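Local coordinates for porin (Rhodobacter capsulatus, PDB 2POR), which forms, as a homotrimer, channels across the bacterial outer membrane through which small hydrophilic solutes of up to about 0.6 kDa diffuse passively, at residues G6-D17 / D290-F301; A75-F83 / A127-S135. All blocks are in the same frame, centred on the assembly; numbering follows the deposited sequence.

Contact 1 of 2, residues G6-D17 / D290-F301; sequences GDARMGVMYNGD and DMVADLGVKFKF. With C8E ((hydroxyethyloxy)tri(ethyloxy)octane), chain F; C8E ((hydroxyethyloxy)tri(ethyloxy)octane), chain G.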
loop_
_atom_site.group_PDB
_atom_site.type_symbol
_atom_site.label_atom_id
_atom_site.label_comp_id
_atom_site.label_asym_id
_atom_site.label_seq_id
_atom_site.Cartn_x
_atom_site.Cartn_y
_atom_site.Cartn_z
ATOM N N GLY A 6 -8.807 -4.671 12.444
ATOM C CA GLY A 6 -8.594 -3.278 12.071
ATOM C C GLY A 6 -9.004 -2.362 13.166
ATOM O O GLY A 6 -9.455 -2.753 14.254
ATOM N N ASP A 7 -8.802 -1.084 12.917
ATOM C CA ASP A 7 -9.234 -0.059 13.848
ATOM C C ASP A 7 -9.463 1.228 13.061
ATOM O O ASP A 7 -9.131 1.309 11.870
ATOM C CB ASP A 7 -8.200 0.168 14.977
ATOM C CG ASP A 7 -6.767 0.432 14.528
ATOM O OD1 ASP A 7 -6.533 1.361 13.771
ATOM O OD2 ASP A 7 -5.894 -0.321 14.897
ATOM N N ALA A 8 -10.117 2.188 13.693
ATOM C CA ALA A 8 -10.449 3.481 13.086
ATOM C C ALA A 8 -10.742 4.452 14.215
ATOM O O ALA A 8 -10.877 4.041 15.387
ATOM C CB ALA A 8 -11.675 3.403 12.170
ATOM N N ARG A 9 -10.687 5.767 13.952
ATOM C CA ARG A 9 -10.971 6.768 14.963
ATOM C C ARG A 9 -11.405 8.027 14.256
ATOM O O ARG A 9 -11.112 8.194 13.055
ATOM C CB ARG A 9 -9.730 7.013 15.826
ATOM C CG ARG A 9 -8.620 7.757 15.111
ATOM C CD ARG A 9 -7.376 7.613 15.917
ATOM N NE ARG A 9 -6.366 8.473 15.320
ATOM C CZ ARG A 9 -5.064 8.424 15.644
ATOM N NH1 ARG A 9 -4.561 7.552 16.532
ATOM N NH2 ARG A 9 -4.241 9.280 15.010
ATOM N N MET A 10 -12.193 8.877 14.880
ATOM C CA MET A 10 -12.620 10.135 14.269
ATOM C C MET A 10 -13.030 11.083 15.375
ATOM O O MET A 10 -13.431 10.638 16.453
ATOM C CB MET A 10 -13.770 9.961 13.276
ATOM C CG MET A 10 -15.102 9.570 13.842
ATOM S SD MET A 10 -16.324 9.616 12.534
ATOM C CE MET A 10 -17.452 8.686 13.493
ATOM N N GLY A 11 -12.807 12.398 15.237
ATOM C CA GLY A 11 -13.127 13.331 16.309
ATOM C C GLY A 11 -12.485 14.647 15.969
ATOM O O GLY A 11 -12.266 14.920 14.781
ATOM N N VAL A 12 -12.183 15.436 16.984
ATOM C CA VAL A 12 -11.563 16.778 16.845
ATOM C C VAL A 12 -10.346 16.877 17.722
ATOM O O VAL A 12 -10.314 16.294 18.809
ATOM C CB VAL A 12 -12.534 17.930 17.227
ATOM C CG1 VAL A 12 -13.549 18.012 16.101
ATOM C CG2 VAL A 12 -13.235 17.718 18.561
ATOM N N MET A 13 -9.273 17.515 17.242
ATOM C CA MET A 13 -8.030 17.554 17.983
ATOM C C MET A 13 -7.618 19.039 18.027
ATOM O O MET A 13 -7.765 19.746 17.025
ATOM C CB MET A 13 -6.986 16.692 17.242
ATOM C CG MET A 13 -5.576 16.743 17.862
ATOM S SD MET A 13 -4.605 18.220 17.421
ATOM C CE MET A 13 -4.533 17.903 15.682
ATOM N N TYR A 14 -7.087 19.517 19.131
ATOM C CA TYR A 14 -6.722 20.913 19.345
ATOM C C TYR A 14 -5.216 20.930 19.377
ATOM O O TYR A 14 -4.645 20.299 20.272
ATOM C CB TYR A 14 -7.243 21.361 20.667
ATOM C CG TYR A 14 -6.955 22.813 20.946
ATOM C CD1 TYR A 14 -7.695 23.760 20.258
ATOM C CD2 TYR A 14 -6.016 23.151 21.906
ATOM C CE1 TYR A 14 -7.509 25.094 20.541
ATOM C CE2 TYR A 14 -5.825 24.487 22.193
ATOM C CZ TYR A 14 -6.577 25.438 21.508
ATOM O OH TYR A 14 -6.393 26.783 21.798
ATOM N N ASN A 15 -4.545 21.670 18.480
ATOM C CA ASN A 15 -3.077 21.623 18.384
ATOM C C ASN A 15 -2.328 22.625 19.270
ATOM O O ASN A 15 -1.101 22.771 19.227
ATOM C CB ASN A 15 -2.632 21.834 16.910
ATOM C CG ASN A 15 -3.058 23.180 16.330
ATOM O OD1 ASN A 15 -3.420 24.098 17.068
ATOM N ND2 ASN A 15 -3.182 23.361 15.026
ATOM N N GLY A 16 -3.046 23.313 20.137
ATOM C CA GLY A 16 -2.421 24.322 20.964
ATOM C C GLY A 16 -3.056 25.647 20.621
ATOM O O GLY A 16 -3.168 26.510 21.490
ATOM N N ASP A 17 -3.547 25.814 19.384
ATOM C CA ASP A 17 -4.159 27.071 18.912
ATOM C C ASP A 17 -5.499 26.902 18.190
ATOM O O ASP A 17 -6.447 27.686 18.348
ATOM C CB ASP A 17 -3.144 27.812 17.964
ATOM C CG ASP A 17 -1.737 28.117 18.554
ATOM O OD1 ASP A 17 -1.625 28.923 19.496
ATOM O OD2 ASP A 17 -0.754 27.522 18.082
ATOM N N ASP A 290 1.638 25.335 24.429
ATOM C CA ASP A 290 0.217 25.455 24.766
ATOM C C ASP A 290 -0.236 23.985 24.844
ATOM O O ASP A 290 0.322 23.117 24.169
ATOM C CB ASP A 290 -0.658 26.090 23.695
ATOM C CG ASP A 290 0.015 27.080 22.761
ATOM O OD1 ASP A 290 0.584 26.657 21.734
ATOM O OD2 ASP A 290 -0.075 28.269 23.082
ATOM N N MET A 291 -1.255 23.721 25.652
ATOM C CA MET A 291 -1.822 22.401 25.864
ATOM C C MET A 291 -2.536 21.898 24.613
ATOM O O MET A 291 -3.298 22.681 23.997
ATOM C CB MET A 291 -2.798 22.517 26.985
ATOM C CG MET A 291 -3.440 21.246 27.487
ATOM S SD MET A 291 -4.778 21.752 28.593
ATOM C CE MET A 291 -5.924 22.408 27.408
ATOM N N VAL A 292 -2.247 20.623 24.267
ATOM C CA VAL A 292 -2.979 19.931 23.198
ATOM C C VAL A 292 -4.153 19.158 23.848
ATOM O O VAL A 292 -4.156 18.869 25.058
ATOM C CB VAL A 292 -2.060 18.942 22.392
ATOM C CG1 VAL A 292 -1.059 19.802 21.670
ATOM C CG2 VAL A 292 -1.357 17.909 23.245
ATOM N N ALA A 293 -5.206 18.853 23.114
ATOM C CA ALA A 293 -6.368 18.163 23.653
ATOM C C ALA A 293 -7.080 17.458 22.509
ATOM O O ALA A 293 -6.859 17.813 21.336
ATOM C CB ALA A 293 -7.355 19.152 24.264
ATOM N N ASP A 294 -7.937 16.454 22.756
ATOM C CA ASP A 294 -8.763 15.917 21.681
ATOM C C ASP A 294 -10.027 15.293 22.246
ATOM O O ASP A 294 -10.094 15.103 23.477
ATOM C CB ASP A 294 -7.976 14.892 20.881
ATOM C CG ASP A 294 -7.606 13.570 21.537
ATOM O OD1 ASP A 294 -8.242 13.084 22.466
ATOM O OD2 ASP A 294 -6.644 12.981 21.076
ATOM N N LEU A 295 -10.977 14.976 21.383
ATOM C CA LEU A 295 -12.201 14.335 21.801
ATOM C C LEU A 295 -12.737 13.613 20.598
ATOM O O LEU A 295 -12.992 14.228 19.556
ATOM C CB LEU A 295 -13.209 15.370 22.275
ATOM C CG LEU A 295 -14.580 14.755 22.724
ATOM C CD1 LEU A 295 -14.393 13.847 23.938
ATOM C CD2 LEU A 295 -15.538 15.840 23.120
ATOM N N GLY A 296 -12.920 12.294 20.678
ATOM C CA GLY A 296 -13.455 11.584 19.537
ATOM C C GLY A 296 -13.863 10.176 19.932
ATOM O O GLY A 296 -14.059 9.892 21.115
ATOM N N VAL A 297 -13.979 9.296 18.952
ATOM C CA VAL A 297 -14.369 7.895 19.170
ATOM C C VAL A 297 -13.322 6.965 18.587
ATOM O O VAL A 297 -12.717 7.299 17.563
ATOM C CB VAL A 297 -15.774 7.592 18.530
ATOM C CG1 VAL A 297 -16.824 8.340 19.322
ATOM C CG2 VAL A 297 -15.919 8.066 17.112
ATOM N N LYS A 298 -13.012 5.832 19.202
ATOM C CA LYS A 298 -12.042 4.876 18.686
ATOM C C LYS A 298 -12.808 3.587 18.417
ATOM O O LYS A 298 -13.714 3.281 19.196
ATOM C CB LYS A 298 -10.964 4.581 19.699
ATOM C CG LYS A 298 -9.976 5.727 19.793
ATOM C CD LYS A 298 -9.090 5.465 20.946
ATOM C CE LYS A 298 -8.194 4.359 20.560
ATOM N NZ LYS A 298 -7.298 4.087 21.668
ATOM N N PHE A 299 -12.525 2.840 17.359
ATOM C CA PHE A 299 -13.257 1.639 16.978
ATOM C C PHE A 299 -12.276 0.515 16.777
ATOM O O PHE A 299 -11.152 0.737 16.300
ATOM C CB PHE A 299 -13.978 1.874 15.678
ATOM C CG PHE A 299 -14.990 3.000 15.654
ATOM C CD1 PHE A 299 -15.913 3.166 16.671
ATOM C CD2 PHE A 299 -15.015 3.858 14.579
ATOM C CE1 PHE A 299 -16.853 4.174 16.614
ATOM C CE2 PHE A 299 -15.966 4.860 14.537
ATOM C CZ PHE A 299 -16.887 5.026 15.546
ATOM N N LYS A 300 -12.604 -0.706 17.134
ATOM C CA LYS A 300 -11.758 -1.856 16.858
ATOM C C LYS A 300 -12.620 -2.799 16.026
ATOM O O LYS A 300 -13.857 -2.851 16.229
ATOM C CB LYS A 300 -11.368 -2.540 18.125
ATOM C CG LYS A 300 -10.485 -1.696 18.980
ATOM C CD LYS A 300 -9.576 -2.569 19.847
ATOM C CE LYS A 300 -10.261 -3.256 21.029
ATOM N NZ LYS A 300 -9.285 -3.987 21.831
ATOM N N PHE A 301 -12.027 -3.522 15.077
ATOM C CA PHE A 301 -12.765 -4.327 14.127
ATOM C C PHE A 301 -12.133 -5.688 13.991
ATOM O O PHE A 301 -10.978 -5.870 14.385
ATOM C CB PHE A 301 -12.817 -3.751 12.703
ATOM C CG PHE A 301 -13.450 -2.379 12.668
ATOM C CD1 PHE A 301 -14.816 -2.229 12.755
ATOM C CD2 PHE A 301 -12.651 -1.256 12.516
ATOM C CE1 PHE A 301 -15.410 -0.974 12.688
ATOM C CE2 PHE A 301 -13.254 -0.003 12.449
ATOM C CZ PHE A 301 -14.625 0.150 12.532
ATOM O OXT PHE A 301 -12.839 -6.587 13.508
HETATM C C1 C8E F . -10.144 15.101 30.440
HETATM C C2 C8E F . -10.767 14.461 29.182
HETATM C C3 C8E F . -11.562 15.393 28.254
HETATM C C4 C8E F . -10.764 16.337 27.345
HETATM C C5 C8E F . -11.782 17.041 26.456
HETATM C C6 C8E F . -11.202 18.184 25.644
HETATM C C7 C8E F . -12.301 19.180 25.233
HETATM C C8 C8E F . -13.043 18.857 23.927
HETATM O O9 C8E F . -14.362 19.411 23.683
HETATM C C10 C8E F . -14.479 20.586 22.842
HETATM C C11 C8E F . -14.947 20.547 21.374
HETATM O O12 C8E F . -15.357 21.809 20.813
HETATM C C13 C8E F . -14.434 22.429 19.894
HETATM C C14 C8E F . -14.865 22.973 18.510
HETATM O O15 C8E F . -15.119 22.135 17.360
HETATM C C16 C8E F . -14.305 22.491 16.229
HETATM C C17 C8E F . -14.670 21.982 14.844
HETATM O O18 C8E F . -13.860 22.346 13.728
HETATM C C19 C8E F . -14.672 22.963 12.727
HETATM C C20 C8E F . -14.587 24.477 12.552
HETATM O O21 C8E F . -15.540 25.013 11.635
HETATM C C1 C8E G . -18.586 21.137 13.620
HETATM C C2 C8E G . -18.083 20.146 14.694
HETATM C C3 C8E G . -18.051 18.753 14.103
HETATM C C4 C8E G . -17.594 17.729 15.125
HETATM C C5 C8E G . -17.614 16.358 14.462
HETATM C C6 C8E G . -17.297 15.243 15.445
HETATM C C7 C8E G . -17.228 13.922 14.709
HETATM C C8 C8E G . -16.883 12.746 15.609
HETATM O O9 C8E G . -17.859 12.218 16.507
HETATM C C10 C8E G . -17.371 12.018 17.849
HETATM C C11 C8E G . -17.362 13.132 18.915
HETATM O O12 C8E G . -17.146 12.780 20.296
HETATM C C13 C8E G . -18.356 12.757 21.088
HETATM C C14 C8E G . -19.226 11.497 21.304
HETATM O O15 C8E G . -19.874 10.842 20.188
HETATM C C16 C8E G . -20.470 9.568 20.509
HETATM C C17 C8E G . -21.952 9.228 20.240
HETATM O O18 C8E G . -23.019 9.753 21.035
HETATM C C19 C8E G . -23.279 8.922 22.172
HETATM C C20 C8E G . -24.576 8.104 22.254
HETATM O O21 C8E G . -24.640 7.260 23.407
#
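The seam that closes the 16-stranded porin barrel is made here, where residues 6-14 of the first strand, 2-14, pair antiparallel with the last strand, 292-300, the short segments at 175° and 4.5 Å between axes. Ten backbone hydrogen bonds zip them together, from Gly6 and Phe301 at one end to Tyr14 and Ala293 at the other. Among them Val297 N reaches Met10 O at 2.9 Å, nearly along the C=O axis. Midway, Gly11 faces Gly296 in a non-hydrogen-bonded pair, their CA atoms 3.7 Å apart; a CB on either would clash with the opposite strand, so glycine suits both places. The face bearing Ala8, Met10, Val12, Val297 and Phe299 is apolar. Met10, extended beyond CG, lies alongside Val297, pointing the same way, with CG 3.7 Å from Val297 CG2. Small Ala8 lets its CB sit at the edge of the Phe301 ring, 3.8 Å from CE2. Detergent lies over this face: the chain F molecule brings O9 to within 3.8 Å of Leu295 CD2. Phe299 also stacks on Phe41 of a neighbouring subunit. The other face carries Asp7, salt-bridged to Arg26, with Arg9, Met13, Asp294 and Lys298. At the strand's end the Tyr14 ring presents its edge to Met291 O. Beyond it, Asp290 CB lies 3.4 Å from Gly16 O, and its carboxylate probably repels that of Asp17 unless screened (OD1 to OD1 3.9 Å). An alanine at Asp290 would probably leave a gap beside Gly16 and Asp17 where the carboxylate had been. One face is thus oily, suited to detergent, lipid or a neighbouring subunit, the other largely polar and charged; the backbone bonds need no particular side chain, except where Gly11 and Gly296 exclude a CB.

Contact 2 of 2, residues A75-F83 / A127-S135; sequences ALGASEALF and AFSVAASMS. With CA (calcium ion), chain B.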
loop_
_atom_site.group_PDB
_atom_site.type_symbol
_atom_site.label_atom_id
_atom_site.label_comp_id
_atom_site.label_asym_id
_atom_site.label_seq_id
_atom_site.Cartn_x
_atom_site.Cartn_y
_atom_site.Cartn_z
ATOM N N ALA A 75 10.862 -4.548 15.263
ATOM C CA ALA A 75 10.649 -5.053 16.623
ATOM C C ALA A 75 10.965 -4.052 17.703
ATOM O O ALA A 75 11.702 -3.076 17.482
ATOM C CB ALA A 75 11.522 -6.289 16.850
ATOM N N LEU A 76 10.415 -4.265 18.879
ATOM C CA LEU A 76 10.704 -3.464 20.032
ATOM C C LEU A 76 12.046 -3.853 20.541
ATOM O O LEU A 76 12.557 -4.907 20.185
ATOM C CB LEU A 76 9.714 -3.694 21.140
ATOM C CG LEU A 76 8.278 -3.364 20.765
ATOM C CD1 LEU A 76 7.413 -3.736 21.940
ATOM C CD2 LEU A 76 8.107 -1.881 20.385
ATOM N N GLY A 77 12.706 -3.010 21.324
ATOM C CA GLY A 77 13.943 -3.461 21.920
ATOM C C GLY A 77 13.575 -4.229 23.201
ATOM O O GLY A 77 12.418 -4.131 23.639
ATOM N N ALA A 78 14.518 -4.952 23.813
ATOM C CA ALA A 78 14.279 -5.795 24.990
ATOM C C ALA A 78 13.579 -5.150 26.154
ATOM O O ALA A 78 12.605 -5.708 26.675
ATOM C CB ALA A 78 15.573 -6.311 25.463
ATOM N N SER A 79 13.945 -3.937 26.588
ATOM C CA SER A 79 13.262 -3.277 27.676
ATOM C C SER A 79 11.832 -2.900 27.355
ATOM O O SER A 79 10.936 -3.148 28.169
ATOM C CB SER A 79 14.008 -2.010 28.099
ATOM O OG SER A 79 15.366 -2.347 28.337
ATOM N N GLU A 80 11.551 -2.299 26.198
ATOM C CA GLU A 80 10.205 -1.920 25.842
ATOM C C GLU A 80 9.347 -3.194 25.715
ATOM O O GLU A 80 8.212 -3.137 26.178
ATOM C CB GLU A 80 10.235 -1.190 24.530
ATOM C CG GLU A 80 8.875 -0.587 24.301
ATOM C CD GLU A 80 8.748 0.461 23.224
ATOM O OE1 GLU A 80 9.734 0.914 22.654
ATOM O OE2 GLU A 80 7.637 0.915 22.968
ATOM N N ALA A 81 9.892 -4.281 25.148
ATOM C CA ALA A 81 9.222 -5.580 24.979
ATOM C C ALA A 81 8.732 -6.069 26.360
ATOM O O ALA A 81 7.598 -6.552 26.468
ATOM C CB ALA A 81 10.188 -6.610 24.399
ATOM N N LEU A 82 9.475 -5.893 27.459
ATOM C CA LEU A 82 8.980 -6.288 28.771
ATOM C C LEU A 82 8.214 -5.236 29.530
ATOM O O LEU A 82 7.257 -5.619 30.205
ATOM C CB LEU A 82 10.132 -6.778 29.664
ATOM C CG LEU A 82 10.991 -7.896 29.095
ATOM C CD1 LEU A 82 11.911 -8.455 30.153
ATOM C CD2 LEU A 82 10.095 -8.971 28.543
ATOM N N PHE A 83 8.470 -3.908 29.473
ATOM C CA PHE A 83 7.793 -2.959 30.369
ATOM C C PHE A 83 6.784 -2.055 29.722
ATOM O O PHE A 83 5.989 -1.458 30.450
ATOM C CB PHE A 83 8.832 -2.075 31.133
ATOM C CG PHE A 83 9.977 -2.914 31.719
ATOM C CD1 PHE A 83 9.704 -4.003 32.541
ATOM C CD2 PHE A 83 11.292 -2.628 31.387
ATOM C CE1 PHE A 83 10.739 -4.777 32.998
ATOM C CE2 PHE A 83 12.318 -3.409 31.849
ATOM C CZ PHE A 83 12.036 -4.486 32.649
ATOM N N ALA A 127 7.209 -17.226 36.482
ATOM C CA ALA A 127 7.159 -15.855 36.957
ATOM C C ALA A 127 8.194 -14.910 36.328
ATOM O O ALA A 127 8.218 -13.691 36.534
ATOM C CB ALA A 127 7.363 -15.905 38.456
ATOM N N PHE A 128 9.066 -15.463 35.537
ATOM C CA PHE A 128 10.183 -14.722 35.101
ATOM C C PHE A 128 10.161 -14.560 33.600
ATOM O O PHE A 128 9.776 -15.474 32.863
ATOM C CB PHE A 128 11.278 -15.533 35.669
ATOM C CG PHE A 128 12.640 -15.228 35.100
ATOM C CD1 PHE A 128 13.383 -14.200 35.656
ATOM C CD2 PHE A 128 13.124 -15.999 34.038
ATOM C CE1 PHE A 128 14.638 -13.946 35.133
ATOM C CE2 PHE A 128 14.379 -15.739 33.521
ATOM C CZ PHE A 128 15.129 -14.711 34.078
ATOM N N SER A 129 10.648 -13.404 33.165
ATOM C CA SER A 129 10.775 -13.115 31.742
ATOM C C SER A 129 12.111 -12.469 31.405
ATOM O O SER A 129 12.620 -11.685 32.210
ATOM C CB SER A 129 9.685 -12.173 31.301
ATOM O OG SER A 129 8.369 -12.659 31.497
ATOM N N VAL A 130 12.724 -12.843 30.295
ATOM C CA VAL A 130 13.923 -12.190 29.808
ATOM C C VAL A 130 13.775 -11.817 28.342
ATOM O O VAL A 130 13.066 -12.498 27.587
ATOM C CB VAL A 130 15.147 -13.049 29.900
ATOM C CG1 VAL A 130 15.512 -13.025 31.332
ATOM C CG2 VAL A 130 14.946 -14.427 29.324
ATOM N N ALA A 131 14.416 -10.731 27.904
ATOM C CA ALA A 131 14.377 -10.311 26.495
ATOM C C ALA A 131 15.776 -9.834 26.075
ATOM O O ALA A 131 16.585 -9.413 26.932
ATOM C CB ALA A 131 13.338 -9.186 26.343
ATOM N N ALA A 132 16.154 -9.979 24.815
ATOM C CA ALA A 132 17.450 -9.515 24.343
ATOM C C ALA A 132 17.246 -9.042 22.915
ATOM O O ALA A 132 16.493 -9.661 22.164
ATOM C CB ALA A 132 18.467 -10.658 24.366
ATOM N N SER A 133 17.835 -7.937 22.483
ATOM C CA SER A 133 17.606 -7.428 21.138
ATOM C C SER A 133 18.897 -6.859 20.529
ATOM O O SER A 133 19.824 -6.532 21.284
ATOM C CB SER A 133 16.559 -6.357 21.220
ATOM O OG SER A 133 16.813 -5.454 22.296
ATOM N N MET A 134 19.042 -6.750 19.219
ATOM C CA MET A 134 20.219 -6.128 18.624
ATOM C C MET A 134 19.954 -5.790 17.173
ATOM O O MET A 134 19.022 -6.368 16.585
ATOM C CB MET A 134 21.396 -7.080 18.713
ATOM C CG MET A 134 21.231 -8.304 17.819
ATOM S SD MET A 134 22.632 -9.438 17.872
ATOM C CE MET A 134 23.900 -8.452 17.127
ATOM N N SER A 135 20.692 -4.848 16.587
ATOM C CA SER A 135 20.591 -4.581 15.168
ATOM C C SER A 135 21.844 -5.215 14.614
ATOM O O SER A 135 22.698 -5.670 15.383
ATOM C CB SER A 135 20.544 -3.068 14.894
ATOM O OG SER A 135 21.669 -2.376 15.434
HETATM CA CA CA B . 8.505 3.013 21.979
HETATM O O HOH W 1 6.208 3.337 22.120
HETATM O O HOH W 2 8.311 3.693 24.151
HETATM O O HOH W 3 10.765 3.894 22.044
HETATM O O HOH W 4 8.143 5.282 21.379
#
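A serine on a barrel strand supplies the one hydrogen bond between helix 78-83 and strand 128-134: Ser133 OG accepts from Ala78 N at 2.8 Å, with an N-H...O angle of 154°. The bond meets the first turn of the helix, just after Gly77 at the N-cap position, where backbone N-H groups lack acceptors from a preceding turn. Ser133 turns OG between its backbone N and carbonyl carbon (chi1 46°), which brings the hydroxyl up to Ala78, and OG also lies 3.5 Å from Ala78 CB. The rest is mainly van der Waals contact of small apolar groups with each other and with backbone. Ala78 CB meets Ala131 CB at 3.7 Å, methyl against methyl, and these two small groups let helix and strand come close here. One turn on, Leu82 reaches over the same alanine, its CG 3.8 Å from Ala131 CB, while its CD1 lies 3.9 Å from Ser129 O; branching lets one leucine touch both methyl and backbone. Ser129 OG has its polar partner in Ser124 on the adjoining strand. Glu80 points elsewhere, its extended chain putting both carboxylate oxygens 2.5 Å from a calcium ion that also binds four waters and Asp108. A short helix packed on the inside of the barrel wall, with its acidic side chain binding calcium, is consistent with the constriction of the porin channel.

Contact 1 and contact 2 lie on opposite sides of the chain's centre, their centres 30 Å apart and their nearest atoms about 15 Å apart, so they do not touch. Both involve the same closed antiparallel sheet: contact 1 joins strands 2-14 and 292-300, its first and last, whereas contact 2 sets helix 78-83 against strand 128-134, seventh in order. Along the chain, residues 75-135 are nested inside the long loop that 6-17 and 290-301 close. The two do different work: one completes the wall by pairing the ends of the chain, and the other fastens to that wall a helix that comes between strands 68-73 and 118-125 in the chain and carries a calcium ligand.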